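Side-chain contacts in arginyl-tRNA synthetase, putative (Plasmodium falciparum, PDB 5JLD), which probably catalyses the ATP-dependent joining of L-arginine to tRNA(Arg), as a class I aminoacyl-tRNA synthetase: residues Leu505-Thr508 and Glu512-Leu515; Pro312-Lys317 and Gly323-Asp328. All coordinates share one frame; numbering follows the deposited sequence.

Contact 1. Residues Leu505-Thr508 and Glu512-Leu515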
loop_
_atom_site.group_PDB
_atom_site.type_symbol
_atom_site.label_atom_id
_atom_site.label_comp_id
_atom_site.label_asym_id
_atom_site.label_seq_id
_atom_site.Cartn_x
_atom_site.Cartn_y
_atom_site.Cartn_z
ATOM N N LEU A 505 -18.417 27.645 -6.595
ATOM C CA LEU A 505 -18.034 27.015 -5.344
ATOM C C LEU A 505 -18.051 27.983 -4.177
ATOM O O LEU A 505 -17.295 28.950 -4.151
ATOM C CB LEU A 505 -16.647 26.385 -5.490
ATOM C CG LEU A 505 -16.314 25.226 -4.557
ATOM C CD1 LEU A 505 -17.323 24.096 -4.716
ATOM C CD2 LEU A 505 -14.918 24.737 -4.862
ATOM N N SER A 506 -18.927 27.713 -3.214
ATOM C CA SER A 506 -19.023 28.519 -2.007
ATOM C C SER A 506 -19.326 27.654 -0.791
ATOM O O SER A 506 -20.414 27.075 -0.654
ATOM C CB SER A 506 -20.091 29.612 -2.153
ATOM O OG SER A 506 -19.939 30.294 -3.380
ATOM N N LEU A 507 -18.351 27.601 0.102
ATOM C CA LEU A 507 -18.435 26.778 1.291
ATOM C C LEU A 507 -19.041 27.604 2.426
ATOM O O LEU A 507 -18.335 28.242 3.208
ATOM C CB LEU A 507 -17.048 26.242 1.639
ATOM C CG LEU A 507 -16.332 25.692 0.392
ATOM C CD1 LEU A 507 -14.937 25.208 0.705
ATOM C CD2 LEU A 507 -17.140 24.577 -0.274
ATOM N N THR A 508 -20.367 27.574 2.498
ATOM C CA THR A 508 -21.132 28.456 3.362
ATOM C C THR A 508 -21.433 27.814 4.711
ATOM O O THR A 508 -21.670 28.510 5.699
ATOM C CB THR A 508 -22.462 28.874 2.678
ATOM O OG1 THR A 508 -23.237 27.709 2.357
ATOM C CG2 THR A 508 -22.180 29.622 1.392
ATOM N N GLU A 512 -19.652 22.056 4.599
ATOM C CA GLU A 512 -19.016 22.251 3.299
ATOM C C GLU A 512 -17.547 22.581 3.490
ATOM O O GLU A 512 -16.697 22.086 2.756
ATOM C CB GLU A 512 -19.724 23.356 2.518
ATOM C CG GLU A 512 -20.998 22.889 1.842
ATOM C CD GLU A 512 -22.032 23.989 1.751
ATOM O OE1 GLU A 512 -22.253 24.524 0.648
ATOM O OE2 GLU A 512 -22.620 24.322 2.796
ATOM N N ILE A 513 -17.268 23.409 4.496
ATOM C CA ILE A 513 -15.906 23.665 4.947
ATOM C C ILE A 513 -15.211 22.355 5.289
ATOM O O ILE A 513 -14.121 22.083 4.799
ATOM C CB ILE A 513 -15.862 24.592 6.192
ATOM C CG1 ILE A 513 -16.256 26.020 5.822
ATOM C CG2 ILE A 513 -14.466 24.605 6.796
ATOM C CD1 ILE A 513 -15.301 26.670 4.829
ATOM N N ASN A 514 -15.854 21.544 6.123
ATOM C CA ASN A 514 -15.255 20.283 6.580
ATOM C C ASN A 514 -14.999 19.270 5.448
ATOM O O ASN A 514 -13.945 18.592 5.412
ATOM C CB ASN A 514 -16.144 19.643 7.644
ATOM C CG ASN A 514 -15.967 20.276 9.010
ATOM O OD1 ASN A 514 -15.209 21.229 9.166
ATOM N ND2 ASN A 514 -16.675 19.749 10.008
ATOM N N LEU A 515 -15.964 19.173 4.533
ATOM C CA LEU A 515 -15.799 18.335 3.356
ATOM C C LEU A 515 -14.616 18.827 2.509
ATOM O O LEU A 515 -13.747 18.039 2.123
ATOM C CB LEU A 515 -17.096 18.304 2.535
ATOM C CG LEU A 515 -17.023 17.472 1.247
ATOM C CD1 LEU A 515 -16.507 16.078 1.581
ATOM C CD2 LEU A 515 -18.363 17.378 0.559
#

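Contact 2. Residues Pro312-Lys317 and Gly323-Asp328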
loop_
_atom_site.group_PDB
_atom_site.type_symbol
_atom_site.label_atom_id
_atom_site.label_comp_id
_atom_site.label_asym_id
_atom_site.label_seq_id
_atom_site.Cartn_x
_atom_site.Cartn_y
_atom_site.Cartn_z
ATOM N N PRO A 312 23.007 -14.922 12.054
ATOM C CA PRO A 312 23.759 -14.642 10.821
ATOM C C PRO A 312 23.018 -15.029 9.530
ATOM O O PRO A 312 22.111 -15.865 9.554
ATOM C CB PRO A 312 25.013 -15.505 10.987
ATOM C CG PRO A 312 24.535 -16.658 11.793
ATOM C CD PRO A 312 23.528 -16.112 12.752
ATOM N N LEU A 313 23.403 -14.419 8.414
ATOM C CA LEU A 313 22.983 -14.923 7.100
ATOM C C LEU A 313 23.902 -16.069 6.661
ATOM O O LEU A 313 25.124 -15.945 6.689
ATOM C CB LEU A 313 22.984 -13.806 6.053
ATOM C CG LEU A 313 22.137 -12.578 6.430
ATOM C CD1 LEU A 313 22.269 -11.459 5.383
ATOM C CD2 LEU A 313 20.664 -12.952 6.643
ATOM N N PHE A 314 23.316 -17.191 6.268
ATOM C CA PHE A 314 24.116 -18.315 5.774
ATOM C C PHE A 314 24.224 -18.225 4.243
ATOM O O PHE A 314 23.229 -18.346 3.522
ATOM C CB PHE A 314 23.508 -19.642 6.239
ATOM C CG PHE A 314 23.480 -19.792 7.751
ATOM C CD1 PHE A 314 22.508 -19.146 8.511
ATOM C CD2 PHE A 314 24.425 -20.567 8.408
ATOM C CE1 PHE A 314 22.480 -19.272 9.893
ATOM C CE2 PHE A 314 24.403 -20.700 9.799
ATOM C CZ PHE A 314 23.430 -20.053 10.539
ATOM N N LEU A 315 25.432 -17.961 3.760
ATOM C CA LEU A 315 25.635 -17.665 2.343
ATOM C C LEU A 315 26.323 -18.806 1.584
ATOM O O LEU A 315 26.018 -19.058 0.423
ATOM C CB LEU A 315 26.422 -16.360 2.197
ATOM C CG LEU A 315 25.701 -15.186 2.888
ATOM C CD1 LEU A 315 26.460 -13.875 2.755
ATOM C CD2 LEU A 315 24.299 -15.033 2.331
ATOM N N GLN A 316 27.248 -19.505 2.235
ATOM C CA GLN A 316 27.804 -20.710 1.629
ATOM C C GLN A 316 27.825 -21.821 2.666
ATOM O O GLN A 316 28.284 -21.605 3.776
ATOM C CB GLN A 316 29.210 -20.457 1.065
ATOM C CG GLN A 316 29.908 -21.719 0.498
ATOM C CD GLN A 316 31.179 -21.403 -0.309
ATOM O OE1 GLN A 316 31.192 -20.510 -1.171
ATOM N NE2 GLN A 316 32.252 -22.142 -0.030
ATOM N N LYS A 317 27.315 -23.000 2.297
ATOM C CA LYS A 317 27.293 -24.176 3.171
ATOM C C LYS A 317 28.668 -24.812 3.398
ATOM O O LYS A 317 29.669 -24.425 2.785
ATOM C CB LYS A 317 26.378 -25.257 2.596
ATOM C CG LYS A 317 24.930 -24.878 2.461
ATOM C CD LYS A 317 24.193 -26.010 1.769
ATOM C CE LYS A 317 22.741 -25.650 1.512
ATOM N NZ LYS A 317 22.063 -26.721 0.725
ATOM N N GLY A 323 24.221 -21.144 0.371
ATOM C CA GLY A 323 23.478 -21.075 1.632
ATOM C C GLY A 323 22.050 -20.598 1.435
ATOM O O GLY A 323 21.752 -19.934 0.439
ATOM N N TYR A 324 21.150 -20.903 2.369
ATOM C CA TYR A 324 19.743 -20.603 2.107
ATOM C C TYR A 324 19.397 -19.105 2.203
ATOM O O TYR A 324 18.255 -18.720 1.953
ATOM C CB TYR A 324 18.814 -21.427 3.015
ATOM C CG TYR A 324 18.969 -21.323 4.525
ATOM C CD1 TYR A 324 18.660 -20.146 5.210
ATOM C CD2 TYR A 324 19.351 -22.438 5.275
ATOM C CE1 TYR A 324 18.774 -20.068 6.601
ATOM C CE2 TYR A 324 19.470 -22.372 6.661
ATOM C CZ TYR A 324 19.179 -21.183 7.319
ATOM O OH TYR A 324 19.295 -21.115 8.689
ATOM N N ASP A 325 20.385 -18.266 2.504
ATOM C CA ASP A 325 20.170 -16.819 2.506
ATOM C C ASP A 325 20.787 -16.146 1.271
ATOM O O ASP A 325 20.692 -14.924 1.106
ATOM C CB ASP A 325 20.742 -16.211 3.794
ATOM C CG ASP A 325 19.956 -16.628 5.020
ATOM O OD1 ASP A 325 18.716 -16.539 4.957
ATOM O OD2 ASP A 325 20.567 -17.080 6.023
ATOM N N SER A 326 21.412 -16.949 0.409
ATOM C CA SER A 326 22.155 -16.429 -0.745
ATOM C C SER A 326 21.221 -15.861 -1.813
ATOM O O SER A 326 21.516 -14.836 -2.440
ATOM C CB SER A 326 23.038 -17.526 -1.349
ATOM O OG SER A 326 22.276 -18.674 -1.700
ATOM N N THR A 327 20.071 -16.498 -2.003
ATOM C CA THR A 327 19.104 -15.994 -2.984
ATOM C C THR A 327 18.578 -14.585 -2.646
ATOM O O THR A 327 18.449 -13.743 -3.536
ATOM C CB THR A 327 17.902 -16.956 -3.137
ATOM O OG1 THR A 327 18.358 -18.209 -3.664
ATOM C CG2 THR A 327 16.851 -16.370 -4.077
ATOM N N ASP A 328 18.276 -14.304 -1.382
ATOM C CA ASP A 328 17.705 -12.976 -1.056
ATOM C C ASP A 328 18.748 -11.871 -1.283
ATOM O O ASP A 328 18.472 -10.817 -1.887
ATOM C CB ASP A 328 17.202 -12.942 0.381
ATOM C CG ASP A 328 15.951 -13.778 0.585
ATOM O OD1 ASP A 328 15.213 -14.016 -0.392
ATOM O OD2 ASP A 328 15.691 -14.178 1.735
HETATM O O HOH W 1 19.565 -16.695 8.536
#

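Contact 1. Residues Leu505-Thr508 and Glu512-Leu515
Leu-507 lies against Glu-512 and Ile-513 where a loop turns into helix 510-520, within the DALR anticodon-binding domain. Leu-507 is the centre of an inverse gamma turn; its CA lies 5.0 Å from the CA of Glu-512. The apolar part of the contact is small: CB of Leu-507 meets CD1 of Ile-513 at 3.7 Å, and CD2 of Leu-507 reaches CB of Glu-512 at 4.0 Å. Ile-513 reaches the turn through its CG1-CD1 branch; with chi1 at -71°, this branch stands beside its own backbone N and extends back over Leu-507.

The polar end is made by Thr-508 and Glu-512, whose side chains run alongside each other in the same direction. OG1 of Thr-508 gives only a weak hydrogen bond to OE2 of Glu-512, at 3.5 Å, and OE2 also takes a weak one from the backbone N of Ser-509. Both bonds to OE2 are weak, though Glu-512 is buried, with Phe-552, Leu-570 and Asn-563 touching its side chain.

Further out, Glu-103 OE2 accepts from the backbone N of Leu-507, while Ile-102 and Leu-106 of helix 99-108 pack on the Leu-507 side chain, tying the loop to that helix. Asn-563 ND2 bonds to the carbonyl of Ser-506. That carbonyl O lies 3.4 Å from OE1 of Glu-512, a meeting of two acceptors that no hydrogen bond joins.

Contact 2. Residues Pro312-Lys317 and Gly323-Asp328
Leu-315 and Gly-323 bring their CA atoms to 4.1 Å where a type I turn, Gly-323 to Ser-326, docks on edge strand 313-316 and leads into helix 326-337. Two backbone bonds fix the docking: Gly-323 N to Leu-315 O at 2.8 Å, and Asp-325 N to Phe-314 O at 3.0 Å. Leu-315 and Gln-316 form a classic beta bulge opposite Ile-302 of the neighbouring strand.

The Asp-325 side chain supplies the acceptor of a third hydrogen bond. Its OD2 accepts from Phe-314 N at 2.8 Å through the anti lone pair, and the bond is nearly straight at 164°. With CG beside the backbone N (chi1 -68°), OD2 and the backbone N of Asp-325 both face the strand, one taking the backbone N-H of Phe-314 and the other giving to its carbonyl. A water donates to OD2 at 2.7 Å and to Pro-312 O at 2.9 Å, carrying the link back to Pro-312, just before the strand.

OD2 also sits beside the outer edge of the Phe-314 ring, close to level with it. The Phe-314 and Tyr-324 side chains run alongside each other in the same direction, their ring planes oblique at 38° and the centroids 5.6 Å apart. On the strand's other side, CD2 of Leu-315 reaches Asp-325 O at 3.8 Å. OD2 thus takes two hydrogen bonds, from Phe-314 N and from the water, which satisfies this oxygen of a buried residue.

Overall arrangement
Contacts 1 and 2 share no element. They lie on opposite sides of the chain's centre, with their own centres about 59 Å apart and their nearest atoms about 43 Å apart. Contact 1 sits in the anticodon-binding domain, and contact 2 in the catalytic domain, in the connection between strands 271-272 and 343-349 of the parallel sheet. In contact 1 a loop meets the helix that follows it; in contact 2 an edge strand meets the turn that opens a helix. Each is partly buried with exposed residues at its margin. Their chemistry differs: 505-508 meets 512-515 by light apolar packing and one weak bond, whereas 312-317 and 323-328 bury more surface (387 against 230 Å²) and share three hydrogen bonds at a sheet edge.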